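Local coordinates for protein RNA polymerase II subunit A C-terminal domain phosphatase SSU72 (Homo sapiens, PDB 4H3K) that removes phosphate from phosphoserine and phosphothreonine in the C-terminal domain of RNA polymerase II and takes part in RNA processing, transcription termination and pre-mRNA polyadenylation, at residues Asp126-Cys131 / Val154-Val159; Arg27-Ser32 / Arg54-Gly59; Glu116-Cys121 / Asp137-Asp142; Asn44-Arg49 / Leu174-Cys179. The protein carries 1 engineered substitution. All blocks are in the same frame, centred on the assembly; numbering follows the deposited sequence.

Contact 1. Residues Asp126-Cys131 / Val154-Val159; sequences DLILTC and VHVVNV
I128 and T130 turn both their backbone N-H and their C=O toward V154-V159, giving a textbook case of parallel pairing in which alternate residues of one strand do the bonding. I128 N donates to H155 O (2.8 Å), and I128 O receives V157 N (2.9 Å). T130 repeats the pattern two residues on: its N reaches V157 O at 2.8 Å and its O takes V159 N at 3.0 Å. L127 and L129 bond instead to A29 and V31 of the strand on their other side. At the start, D126 O accepts a longer bond from H155 N, 36° above the carbonyl plane, and a second donor, a water at 2.8 Å from that oxygen. L127 places CG anti to the backbone N (chi1 172°), beside the carbonyl carbon, which brings CD1 to V157 CG2 at 3.9 Å; L129 lies alongside V157. The polar end of N158 comes up to the hydroxyl of T130, and a leucine in its place would probably take this polar neighbour away from the buried hydroxyl. The chemistry implies a beta-alpha-beta unit in which the inner N-H and C=O groups of I128 and T130 pair within the sheet, while leucines and valines pack against helices.

Contact 2. Residues Arg27-Ser32 / Arg54-Gly59; sequences RVAVVS and RSFGTG. Engineered in segment 27-32: S32 (natural residue Cys). With PO4 (phosphate ion), chain F.
The phosphate-binding loop of this phosphatase springs from the end of strand 27-32, where S32 and G57 face each other as the last bridged pair with the parallel strand 54-57. S32 is an engineered residue standing where nature has the cysteine that opens the CX5R signature of cysteine-based phosphatases. Its OG, set between the backbone N and the carbonyl carbon (chi1 59°), donates to O1 of a bound phosphate at 2.6 Å. Backbone amides of S33, S34, Q36 and N37, together with R38 NE, complete the grip on that anion. Behind the site the pairing is regular: V30 N binds R54 O (2.9 Å), V30 O accepts F56 N (3.0 Å), and S32 in turn joins F56 O through its N and T58 N through its O. These are the two strands of a beta-alpha-beta crossover, with helix 38-48 as the connection; V30 packs on that helix through S39, A42 and L46. On the face bearing A29 and V31, A29 CB touches F56 CE2 at 4.0 Å, in the plane of the ring and at its edge. F56 CZ lies 3.6 Å above one face of the R54 guanidinium, displaced toward its rim, while R54 itself forms salt bridges with D123 and E116. Farther along, V31 CG1 meets T58 CG2 at 3.6 Å, the two side chains crossing at about a right angle.

Contact 3. Residues Glu116-Cys121 / Asp137-Asp142; sequences ERFQNC and DQVVED
A short 3-10 segment, residues 118-120, sits in the long connection ahead of strand 127-130 and lays F118 and Q119 against helix 133-145, the crossover helix of a beta-alpha-beta unit. The case illustrates how an irregular loop is seated on a helix by one aromatic ring and one carboxylate. F118 enters with CG anti to its own backbone N (chi1 -175°), which carries the ring toward the helix. V139 receives it with both methyls: CG2 stands over the centre of one ring face in a CH-pi contact, 4.1 Å from the centroid and only 3° off the normal, while CG1 lies 3.8 Å from F118 CZ. The same ring reaches inward to V31 and I128, so it joins the loop to the sheet as well as to the helix. One turn beyond V139, the carboxylate of D142 comes to the ring obliquely, the two planes 76° apart, with OD2 at 3.4 Å from F118 CD2. The aliphatic part of Q119 completes the seat, its CG lying against the carboxylate carbon of D142. The charge of D142 is answered by a salt bridge to R146, whose guanidinium also makes weak hydrogen bonds to the backbone oxygens of F118 and C121. A leucine in place of D142 would probably leave R146 without its charged mate and less well held beside the loop. Against the backbone of the turn itself, D142 OD2 approaches Q119 CA to 3.4 Å.

Contact 4. Residues Asn44-Arg49 / Leu174-Cys179; sequences NILSKR and LICELC
The guanidinium of R49 turns an edge to C176, whose sulfur lies near the plane of the group; R49 CD also touches C176 SG, at 3.9 Å. They meet at the junction of a helix pair on one side of the alpha/beta sandwich, R49 just past the end of helix 38-48 and C176 within helix 165-184; the two helices lie next to each other on the sheet face that bears V28, V30, L127 and L129. Their axes over 44-48 and 174-179 approach to 9.7 Å at a crossing angle of -38°, with both helices running in broadly the same direction. L46 and C176 stand at the closest point, where the pair serves as an example of small residues letting large ones in. One methyl of L46, CD2, presses on the backbone of helix 165-184, at 3.8 Å from C176 CA, and also meets C179 CB at 4.0 Å. The other, CD1, reaches I175 CG2, the two side chains crossing at about a right angle. F51 packs on both L46 and C179, adding to this apolar patch from the loop that follows helix 38-48. Two neighbours from the 44-49 side touch the C176 sulfur, which lies anti to its own backbone N (chi1 -176°) and therefore projects between the helices. R49 supplies one through CD, and I45 the other, with CG2 at 4.0 Å from C176 SG and 3.9 Å from C176 CB.

How the contacts relate
Read from the N terminus, contact 2 closes the first loop, bringing 54-59 back beside 27-32. Contact 4 opens inside that loop, on the helix at 44-49, and closes only at 174-179, so the two cross. Contacts 1 and 3 are both nested within the long loop of contact 4 and cross each other: 116-121 and 126-131 come first, then 137-142 and 154-159. Strands 27-32 and 127-130 are neighbours, which makes contacts 1 and 2 parts of one continuous sheet. Contact 3 fastens a loop and helix 133-145 on one side of it, contact 4 joins two helices on the other, and their centres lie about 21 Å apart.

Contact 1. Residues Asp126-Cys131 / Val154-Val159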
loop_
_atom_site.group_PDB
_atom_site.type_symbol
_atom_site.label_atom_id
_atom_site.label_comp_id
_atom_site.label_asym_id
_atom_site.label_seq_id
_atom_site.Cartn_x
_atom_site.Cartn_y
_atom_site.Cartn_z
ATOM N N ASP B 126 -4.849 -6.075 4.346
ATOM C CA ASP B 126 -5.578 -5.909 3.099
ATOM C C ASP B 126 -6.553 -4.757 3.255
ATOM O O ASP B 126 -6.808 -4.008 2.306
ATOM C CB ASP B 126 -6.382 -7.183 2.798
ATOM C CG ASP B 126 -5.476 -8.413 2.591
ATOM O OD1 ASP B 126 -4.481 -8.296 1.867
ATOM O OD2 ASP B 126 -5.787 -9.485 3.128
ATOM N N LEU B 127 -7.128 -4.648 4.457
ATOM C CA LEU B 127 -8.261 -3.748 4.687
ATOM C C LEU B 127 -8.187 -3.186 6.080
ATOM O O LEU B 127 -8.004 -3.937 7.039
ATOM C CB LEU B 127 -9.588 -4.487 4.493
ATOM C CG LEU B 127 -10.861 -3.722 4.877
ATOM C CD1 LEU B 127 -11.019 -2.483 3.954
ATOM C CD2 LEU B 127 -12.091 -4.632 4.804
ATOM N N ILE B 128 -8.270 -1.857 6.179
ATOM C CA ILE B 128 -8.269 -1.193 7.480
ATOM C C ILE B 128 -9.611 -0.504 7.613
ATOM O O ILE B 128 -9.963 0.313 6.777
ATOM C CB ILE B 128 -7.105 -0.168 7.634
ATOM C CG1 ILE B 128 -5.721 -0.862 7.446
ATOM C CG2 ILE B 128 -7.245 0.583 8.976
ATOM C CD1 ILE B 128 -4.473 0.140 7.307
ATOM N N LEU B 129 -10.349 -0.827 8.669
ATOM C CA LEU B 129 -11.635 -0.211 8.927
ATOM C C LEU B 129 -11.511 0.714 10.115
ATOM O O LEU B 129 -11.028 0.294 11.176
ATOM C CB LEU B 129 -12.657 -1.281 9.237
ATOM C CG LEU B 129 -12.914 -2.151 7.995
ATOM C CD1 LEU B 129 -13.240 -3.526 8.389
ATOM C CD2 LEU B 129 -14.067 -1.559 7.233
ATOM N N THR B 130 -11.973 1.952 9.958
ATOM C CA THR B 130 -11.924 2.918 11.047
ATOM C C THR B 130 -13.340 3.206 11.504
ATOM O O THR B 130 -14.288 3.058 10.728
ATOM C CB THR B 130 -11.174 4.220 10.636
ATOM O OG1 THR B 130 -11.879 4.872 9.571
ATOM C CG2 THR B 130 -9.756 3.873 10.130
ATOM N N CYS B 131 -13.486 3.621 12.771
ATOM C CA CYS B 131 -14.793 3.718 13.406
ATOM C C CYS B 131 -15.311 5.155 13.556
ATOM O O CYS B 131 -16.353 5.348 14.135
ATOM C CB CYS B 131 -14.781 2.992 14.767
ATOM S SG CYS B 131 -14.310 1.231 14.609
ATOM N N VAL B 154 -3.165 -0.669 0.482
ATOM C CA VAL B 154 -4.058 -1.078 1.549
ATOM C C VAL B 154 -5.314 -0.190 1.494
ATOM O O VAL B 154 -5.227 1.030 1.428
ATOM C CB VAL B 154 -3.382 -1.149 2.985
ATOM C CG1 VAL B 154 -2.739 0.188 3.404
ATOM C CG2 VAL B 154 -4.390 -1.631 4.055
ATOM N N HIS B 155 -6.476 -0.834 1.465
ATOM C CA HIS B 155 -7.762 -0.144 1.432
ATOM C C HIS B 155 -8.170 0.271 2.828
ATOM O O HIS B 155 -8.091 -0.537 3.770
ATOM C CB HIS B 155 -8.808 -1.059 0.762
ATOM C CG HIS B 155 -8.669 -1.068 -0.723
ATOM N ND1 HIS B 155 -7.633 -1.710 -1.366
ATOM C CD2 HIS B 155 -9.333 -0.374 -1.684
ATOM C CE1 HIS B 155 -7.715 -1.482 -2.666
ATOM N NE2 HIS B 155 -8.756 -0.692 -2.883
ATOM N N VAL B 156 -8.554 1.542 2.967
ATOM C CA VAL B 156 -8.955 2.085 4.244
ATOM C C VAL B 156 -10.414 2.573 4.090
ATOM O O VAL B 156 -10.728 3.375 3.198
ATOM C CB VAL B 156 -8.047 3.276 4.670
ATOM C CG1 VAL B 156 -8.485 3.795 6.041
ATOM C CG2 VAL B 156 -6.535 2.883 4.672
ATOM N N VAL B 157 -11.292 2.058 4.943
ATOM C CA VAL B 157 -12.717 2.369 4.866
ATOM C C VAL B 157 -13.157 2.871 6.227
ATOM O O VAL B 157 -12.826 2.270 7.265
ATOM C CB VAL B 157 -13.555 1.152 4.441
ATOM C CG1 VAL B 157 -15.062 1.448 4.509
ATOM C CG2 VAL B 157 -13.125 0.668 2.999
ATOM N N ASN B 158 -13.922 3.960 6.218
ATOM C CA ASN B 158 -14.520 4.476 7.450
ATOM C C ASN B 158 -15.993 4.175 7.563
ATOM O O ASN B 158 -16.708 4.277 6.562
ATOM C CB ASN B 158 -14.350 5.996 7.537
ATOM C CG ASN B 158 -14.782 6.545 8.871
ATOM O OD1 ASN B 158 -14.182 6.236 9.915
ATOM N ND2 ASN B 158 -15.849 7.343 8.860
ATOM N N VAL B 159 -16.442 3.846 8.782
ATOM C CA VAL B 159 -17.874 3.943 9.143
ATOM C C VAL B 159 -17.969 4.717 10.445
ATOM O O VAL B 159 -17.343 4.320 11.406
ATOM C CB VAL B 159 -18.542 2.618 9.588
ATOM C CG1 VAL B 159 -20.098 2.703 9.391
ATOM C CG2 VAL B 159 -17.918 1.408 9.036
HETATM O O HOH W 1 -5.542 -4.219 -0.141
#

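Contact 2. Residues Arg27-Ser32 / Arg54-Gly59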
loop_
_atom_site.group_PDB
_atom_site.type_symbol
_atom_site.label_atom_id
_atom_site.label_comp_id
_atom_site.label_asym_id
_atom_site.label_seq_id
_atom_site.Cartn_x
_atom_site.Cartn_y
_atom_site.Cartn_z
ATOM N N ARG B 27 -6.812 -10.136 5.676
ATOM C CA ARG B 27 -6.175 -9.615 6.881
ATOM C C ARG B 27 -6.751 -8.248 7.170
ATOM O O ARG B 27 -6.532 -7.303 6.391
ATOM C CB ARG B 27 -4.662 -9.530 6.686
ATOM C CG ARG B 27 -3.969 -10.910 6.502
ATOM C CD ARG B 27 -2.473 -10.752 6.714
ATOM N NE ARG B 27 -2.252 -9.790 7.796
ATOM C CZ ARG B 27 -2.105 -10.114 9.077
ATOM N NH1 ARG B 27 -2.112 -11.390 9.441
ATOM N NH2 ARG B 27 -1.940 -9.165 9.985
ATOM N N VAL B 28 -7.486 -8.138 8.275
ATOM C CA VAL B 28 -8.163 -6.882 8.618
ATOM C C VAL B 28 -7.571 -6.245 9.875
ATOM O O VAL B 28 -7.149 -6.959 10.799
ATOM C CB VAL B 28 -9.655 -7.169 8.868
ATOM C CG1 VAL B 28 -10.448 -5.877 9.246
ATOM C CG2 VAL B 28 -10.248 -7.847 7.660
ATOM N N ALA B 29 -7.546 -4.917 9.898
ATOM C CA ALA B 29 -7.310 -4.128 11.105
ATOM C C ALA B 29 -8.540 -3.287 11.335
ATOM O O ALA B 29 -9.102 -2.735 10.380
ATOM C CB ALA B 29 -6.093 -3.230 10.963
ATOM N N VAL B 30 -9.002 -3.251 12.583
ATOM C CA VAL B 30 -10.058 -2.334 12.967
ATOM C C VAL B 30 -9.490 -1.331 13.966
ATOM O O VAL B 30 -8.791 -1.716 14.912
ATOM C CB VAL B 30 -11.288 -3.051 13.576
ATOM C CG1 VAL B 30 -12.401 -2.008 13.798
ATOM C CG2 VAL B 30 -11.811 -4.142 12.639
ATOM N N VAL B 31 -9.788 -0.044 13.735
ATOM C CA VAL B 31 -9.143 1.058 14.461
ATOM C C VAL B 31 -10.193 2.013 15.060
ATOM O O VAL B 31 -11.101 2.488 14.364
ATOM C CB VAL B 31 -8.198 1.858 13.524
ATOM C CG1 VAL B 31 -7.289 2.783 14.333
ATOM C CG2 VAL B 31 -7.353 0.913 12.667
ATOM N N SER B 32 -10.085 2.282 16.360
ATOM C CA SER B 32 -10.938 3.299 16.952
ATOM C C SER B 32 -10.026 4.358 17.569
ATOM O O SER B 32 -8.867 4.523 17.138
ATOM C CB SER B 32 -11.887 2.686 18.001
ATOM O OG SER B 32 -11.104 2.070 19.003
ATOM N N ARG B 54 -6.526 -7.589 13.657
ATOM C CA ARG B 54 -5.818 -6.885 14.701
ATOM C C ARG B 54 -6.602 -5.590 14.927
ATOM O O ARG B 54 -7.394 -5.165 14.074
ATOM C CB ARG B 54 -4.379 -6.556 14.278
ATOM C CG ARG B 54 -3.503 -7.738 13.797
ATOM C CD ARG B 54 -2.487 -8.217 14.819
ATOM N NE ARG B 54 -1.991 -7.179 15.747
ATOM C CZ ARG B 54 -0.811 -6.557 15.677
ATOM N NH1 ARG B 54 0.054 -6.788 14.688
ATOM N NH2 ARG B 54 -0.491 -5.670 16.611
ATOM N N SER B 55 -6.389 -4.969 16.076
ATOM C CA SER B 55 -7.112 -3.772 16.404
ATOM C C SER B 55 -6.199 -2.756 17.062
ATOM O O SER B 55 -5.198 -3.118 17.691
ATOM C CB SER B 55 -8.288 -4.117 17.318
ATOM O OG SER B 55 -7.826 -4.545 18.576
ATOM N N PHE B 56 -6.539 -1.474 16.895
ATOM C CA PHE B 56 -5.659 -0.378 17.288
ATOM C C PHE B 56 -6.487 0.822 17.659
ATOM O O PHE B 56 -7.684 0.875 17.363
ATOM C CB PHE B 56 -4.721 0.031 16.122
ATOM C CG PHE B 56 -3.882 -1.092 15.598
ATOM C CD1 PHE B 56 -2.682 -1.415 16.223
ATOM C CD2 PHE B 56 -4.306 -1.839 14.482
ATOM C CE1 PHE B 56 -1.896 -2.461 15.755
ATOM C CE2 PHE B 56 -3.546 -2.880 13.997
ATOM C CZ PHE B 56 -2.320 -3.197 14.627
ATOM N N GLY B 57 -5.831 1.791 18.292
ATOM C CA GLY B 57 -6.407 3.119 18.499
ATOM C C GLY B 57 -5.466 4.183 17.923
ATOM O O GLY B 57 -4.260 3.997 17.899
ATOM N N THR B 58 -6.017 5.293 17.446
ATOM C CA THR B 58 -5.187 6.392 16.959
ATOM C C THR B 58 -5.090 7.562 17.920
ATOM O O THR B 58 -4.340 8.505 17.650
ATOM C CB THR B 58 -5.717 6.971 15.653
ATOM O OG1 THR B 58 -7.099 7.296 15.823
ATOM C CG2 THR B 58 -5.527 5.954 14.497
ATOM N N GLY B 59 -5.847 7.523 19.022
ATOM C CA GLY B 59 -5.852 8.635 19.968
ATOM C C GLY B 59 -4.490 8.862 20.615
ATOM O O GLY B 59 -3.654 7.943 20.708
HETATM P P PO4 F . -13.026 3.386 21.383
HETATM O O1 PO4 F . -12.063 2.239 21.380
HETATM O O2 PO4 F . -13.432 3.758 22.818
HETATM O O3 PO4 F . -14.300 3.043 20.635
HETATM O O4 PO4 F . -12.466 4.616 20.729
#

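Contact 3. Residues Glu116-Cys121 / Asp137-Asp142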
loop_
_atom_site.group_PDB
_atom_site.type_symbol
_atom_site.label_atom_id
_atom_site.label_comp_id
_atom_site.label_asym_id
_atom_site.label_seq_id
_atom_site.Cartn_x
_atom_site.Cartn_y
_atom_site.Cartn_z
ATOM N N GLU B 116 -3.450 -0.979 21.766
ATOM C CA GLU B 116 -2.306 -0.741 20.896
ATOM C C GLU B 116 -2.509 0.513 20.037
ATOM O O GLU B 116 -3.595 0.709 19.482
ATOM C CB GLU B 116 -2.055 -1.963 19.998
ATOM C CG GLU B 116 -1.724 -3.248 20.807
ATOM C CD GLU B 116 -1.781 -4.495 19.957
ATOM O OE1 GLU B 116 -0.714 -5.011 19.622
ATOM O OE2 GLU B 116 -2.876 -4.960 19.603
ATOM N N ARG B 117 -1.465 1.340 19.953
ATOM C CA ARG B 117 -1.457 2.509 19.099
ATOM C C ARG B 117 -1.164 2.109 17.657
ATOM O O ARG B 117 -0.121 1.480 17.375
ATOM C CB ARG B 117 -0.379 3.506 19.513
ATOM C CG ARG B 117 -0.569 4.114 20.885
ATOM C CD ARG B 117 0.389 5.312 21.178
ATOM N NE ARG B 117 0.659 6.253 20.072
ATOM C CZ ARG B 117 -0.198 7.141 19.560
ATOM N NH1 ARG B 117 -1.440 7.213 20.001
ATOM N NH2 ARG B 117 0.200 7.961 18.597
ATOM N N PHE B 118 -2.057 2.499 16.754
ATOM C CA PHE B 118 -1.851 2.270 15.316
ATOM C C PHE B 118 -0.502 2.819 14.809
ATOM O O PHE B 118 0.211 2.174 14.032
ATOM C CB PHE B 118 -2.971 2.945 14.521
ATOM C CG PHE B 118 -2.914 2.658 13.053
ATOM C CD1 PHE B 118 -3.541 1.528 12.529
ATOM C CD2 PHE B 118 -2.256 3.526 12.190
ATOM C CE1 PHE B 118 -3.483 1.261 11.153
ATOM C CE2 PHE B 118 -2.201 3.281 10.831
ATOM C CZ PHE B 118 -2.809 2.136 10.305
ATOM N N GLN B 119 -0.183 4.031 15.233
ATOM C CA GLN B 119 1.016 4.708 14.737
ATOM C C GLN B 119 2.300 3.967 15.136
ATOM O O GLN B 119 3.359 4.236 14.569
ATOM C CB GLN B 119 1.044 6.177 15.182
ATOM C CG GLN B 119 -0.115 7.015 14.637
ATOM C CD GLN B 119 -1.372 7.090 15.534
ATOM O OE1 GLN B 119 -2.066 8.090 15.498
ATOM N NE2 GLN B 119 -1.659 6.047 16.310
ATOM N N ASN B 120 2.199 3.022 16.079
ATOM C CA ASN B 120 3.375 2.239 16.533
ATOM C C ASN B 120 3.564 0.914 15.857
ATOM O O ASN B 120 4.627 0.310 15.989
ATOM C CB ASN B 120 3.336 1.950 18.036
ATOM C CG ASN B 120 3.436 3.189 18.868
ATOM O OD1 ASN B 120 4.019 4.203 18.451
ATOM N ND2 ASN B 120 2.850 3.133 20.059
ATOM N N CYS B 121 2.539 0.431 15.172
ATOM C CA CYS B 121 2.631 -0.891 14.556
ATOM C C CYS B 121 3.105 -0.820 13.112
ATOM O O CYS B 121 2.952 0.208 12.449
ATOM C CB CYS B 121 1.299 -1.639 14.636
ATOM S SG CYS B 121 1.440 -3.409 14.264
ATOM N N ASP B 137 -8.842 9.971 9.393
ATOM C CA ASP B 137 -7.846 11.021 9.081
ATOM C C ASP B 137 -6.481 10.688 9.690
ATOM O O ASP B 137 -5.451 10.898 9.064
ATOM C CB ASP B 137 -8.286 12.398 9.599
ATOM C CG ASP B 137 -9.441 12.961 8.827
ATOM O OD1 ASP B 137 -9.670 12.539 7.661
ATOM O OD2 ASP B 137 -10.137 13.826 9.390
ATOM N N GLN B 138 -6.477 10.155 10.901
ATOM C CA GLN B 138 -5.229 9.853 11.598
ATOM C C GLN B 138 -4.535 8.658 10.956
ATOM O O GLN B 138 -3.305 8.656 10.760
ATOM C CB GLN B 138 -5.496 9.626 13.101
ATOM C CG GLN B 138 -5.788 10.965 13.819
ATOM C CD GLN B 138 -6.164 10.835 15.286
ATOM O OE1 GLN B 138 -6.990 9.993 15.686
ATOM N NE2 GLN B 138 -5.567 11.694 16.102
ATOM N N VAL B 139 -5.319 7.644 10.625
ATOM C CA VAL B 139 -4.755 6.484 9.955
ATOM C C VAL B 139 -4.125 6.899 8.621
ATOM O O VAL B 139 -2.994 6.521 8.299
ATOM C CB VAL B 139 -5.849 5.400 9.673
ATOM C CG1 VAL B 139 -5.361 4.433 8.590
ATOM C CG2 VAL B 139 -6.216 4.658 10.997
ATOM N N VAL B 140 -4.853 7.698 7.842
ATOM C CA VAL B 140 -4.337 8.156 6.542
ATOM C C VAL B 140 -3.095 9.051 6.673
ATOM O O VAL B 140 -2.106 8.863 5.935
ATOM C CB VAL B 140 -5.446 8.841 5.711
ATOM C CG1 VAL B 140 -4.859 9.507 4.458
ATOM C CG2 VAL B 140 -6.495 7.792 5.306
ATOM N N GLU B 141 -3.135 9.999 7.614
ATOM C CA GLU B 141 -1.971 10.835 7.853
ATOM C C GLU B 141 -0.748 9.978 8.166
ATOM O O GLU B 141 0.332 10.213 7.628
ATOM C CB GLU B 141 -2.190 11.810 9.009
ATOM C CG GLU B 141 -0.962 12.769 9.116
ATOM C CD GLU B 141 -1.191 13.947 10.019
ATOM O OE1 GLU B 141 -2.118 13.877 10.858
ATOM O OE2 GLU B 141 -0.436 14.948 9.883
ATOM N N ASP B 142 -0.918 9.007 9.064
ATOM C CA ASP B 142 0.172 8.127 9.437
ATOM C C ASP B 142 0.729 7.346 8.213
ATOM O O ASP B 142 1.908 7.438 7.899
ATOM C CB ASP B 142 -0.302 7.148 10.510
ATOM C CG ASP B 142 0.821 6.343 11.086
ATOM O OD1 ASP B 142 1.926 6.891 11.207
ATOM O OD2 ASP B 142 0.629 5.164 11.412
#

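Contact 4. Residues Asn44-Arg49 / Leu174-Cys179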
loop_
_atom_site.group_PDB
_atom_site.type_symbol
_atom_site.label_atom_id
_atom_site.label_comp_id
_atom_site.label_asym_id
_atom_site.label_seq_id
_atom_site.Cartn_x
_atom_site.Cartn_y
_atom_site.Cartn_z
ATOM N N ASN B 44 -13.395 -8.774 18.512
ATOM C CA ASN B 44 -14.027 -9.961 19.085
ATOM C C ASN B 44 -14.930 -10.694 18.069
ATOM O O ASN B 44 -14.759 -11.909 17.861
ATOM C CB ASN B 44 -14.770 -9.608 20.392
ATOM C CG ASN B 44 -15.244 -10.856 21.180
ATOM O OD1 ASN B 44 -16.451 -11.089 21.309
ATOM N ND2 ASN B 44 -14.303 -11.657 21.674
ATOM N N ILE B 45 -15.865 -9.984 17.433
ATOM C CA ILE B 45 -16.778 -10.628 16.468
ATOM C C ILE B 45 -15.974 -11.202 15.274
ATOM O O ILE B 45 -16.147 -12.373 14.889
ATOM C CB ILE B 45 -17.891 -9.645 15.942
ATOM C CG1 ILE B 45 -18.775 -9.099 17.099
ATOM C CG2 ILE B 45 -18.798 -10.330 14.883
ATOM C CD1 ILE B 45 -19.009 -10.029 18.230
ATOM N N LEU B 46 -15.076 -10.392 14.705
ATOM C CA LEU B 46 -14.312 -10.842 13.521
ATOM C C LEU B 46 -13.484 -12.064 13.871
ATOM O O LEU B 46 -13.484 -13.044 13.130
ATOM C CB LEU B 46 -13.448 -9.724 12.937
ATOM C CG LEU B 46 -14.259 -8.621 12.213
ATOM C CD1 LEU B 46 -13.407 -7.427 11.939
ATOM C CD2 LEU B 46 -14.845 -9.094 10.876
ATOM N N SER B 47 -12.808 -12.002 15.023
ATOM C CA SER B 47 -11.931 -13.091 15.440
ATOM C C SER B 47 -12.743 -14.384 15.586
ATOM O O SER B 47 -12.329 -15.426 15.107
ATOM C CB SER B 47 -11.223 -12.730 16.738
ATOM O OG SER B 47 -10.550 -13.852 17.235
ATOM N N LYS B 48 -13.914 -14.286 16.213
ATOM C CA LYS B 48 -14.803 -15.434 16.434
ATOM C C LYS B 48 -15.345 -16.005 15.136
ATOM O O LYS B 48 -15.601 -17.210 15.031
ATOM C CB LYS B 48 -15.960 -15.039 17.357
ATOM C CG LYS B 48 -15.643 -15.224 18.824
ATOM C CD LYS B 48 -16.639 -14.461 19.720
ATOM C CE LYS B 48 -16.666 -14.996 21.152
ATOM N NZ LYS B 48 -15.326 -15.512 21.548
ATOM N N ARG B 49 -15.498 -15.149 14.134
ATOM C CA ARG B 49 -15.982 -15.597 12.843
ATOM C C ARG B 49 -14.890 -15.947 11.848
ATOM O O ARG B 49 -15.132 -16.043 10.650
ATOM C CB ARG B 49 -17.077 -14.666 12.304
ATOM C CG ARG B 49 -18.445 -15.082 12.905
ATOM C CD ARG B 49 -19.250 -13.893 13.383
ATOM N NE ARG B 49 -20.321 -14.260 14.325
ATOM C CZ ARG B 49 -21.542 -13.743 14.251
ATOM N NH1 ARG B 49 -21.835 -12.902 13.250
ATOM N NH2 ARG B 49 -22.473 -14.093 15.127
ATOM N N LEU B 174 -22.062 -4.806 11.494
ATOM C CA LEU B 174 -22.019 -4.222 10.154
ATOM C C LEU B 174 -20.636 -4.421 9.502
ATOM O O LEU B 174 -20.524 -4.790 8.345
ATOM C CB LEU B 174 -22.370 -2.731 10.213
ATOM C CG LEU B 174 -22.464 -1.928 8.913
ATOM C CD1 LEU B 174 -23.581 -2.462 7.999
ATOM C CD2 LEU B 174 -22.714 -0.440 9.248
ATOM N N ILE B 175 -19.583 -4.170 10.276
ATOM C CA ILE B 175 -18.222 -4.429 9.854
ATOM C C ILE B 175 -18.029 -5.908 9.478
ATOM O O ILE B 175 -17.439 -6.214 8.427
ATOM C CB ILE B 175 -17.225 -3.974 10.968
ATOM C CG1 ILE B 175 -17.090 -2.455 10.924
ATOM C CG2 ILE B 175 -15.834 -4.597 10.758
ATOM C CD1 ILE B 175 -16.555 -1.783 12.255
ATOM N N CYS B 176 -18.539 -6.811 10.321
ATOM C CA CYS B 176 -18.476 -8.248 10.037
ATOM C C CYS B 176 -19.208 -8.564 8.725
ATOM O O CYS B 176 -18.691 -9.314 7.882
ATOM C CB CYS B 176 -19.058 -9.082 11.199
ATOM S SG CYS B 176 -18.874 -10.882 10.916
ATOM N N GLU B 177 -20.391 -7.974 8.538
ATOM C CA GLU B 177 -21.143 -8.159 7.283
ATOM C C GLU B 177 -20.354 -7.679 6.068
ATOM O O GLU B 177 -20.235 -8.401 5.058
ATOM C CB GLU B 177 -22.527 -7.495 7.362
ATOM C CG GLU B 177 -23.565 -8.253 6.600
ATOM C CD GLU B 177 -24.923 -7.601 6.615
ATOM O OE1 GLU B 177 -25.200 -6.830 7.577
ATOM O OE2 GLU B 177 -25.708 -7.909 5.673
ATOM N N LEU B 178 -19.756 -6.498 6.185
ATOM C CA LEU B 178 -18.914 -5.982 5.119
ATOM C C LEU B 178 -17.724 -6.897 4.823
ATOM O O LEU B 178 -17.464 -7.219 3.673
ATOM C CB LEU B 178 -18.462 -4.556 5.433
ATOM C CG LEU B 178 -17.511 -3.948 4.394
ATOM C CD1 LEU B 178 -18.212 -3.790 3.027
ATOM C CD2 LEU B 178 -16.935 -2.617 4.871
ATOM N N CYS B 179 -17.035 -7.360 5.854
ATOM C CA CYS B 179 -15.865 -8.207 5.659
ATOM C C CYS B 179 -16.261 -9.533 5.028
ATOM O O CYS B 179 -15.572 -10.052 4.171
ATOM C CB CYS B 179 -15.120 -8.424 6.977
ATOM S SG CYS B 179 -14.249 -6.896 7.442
#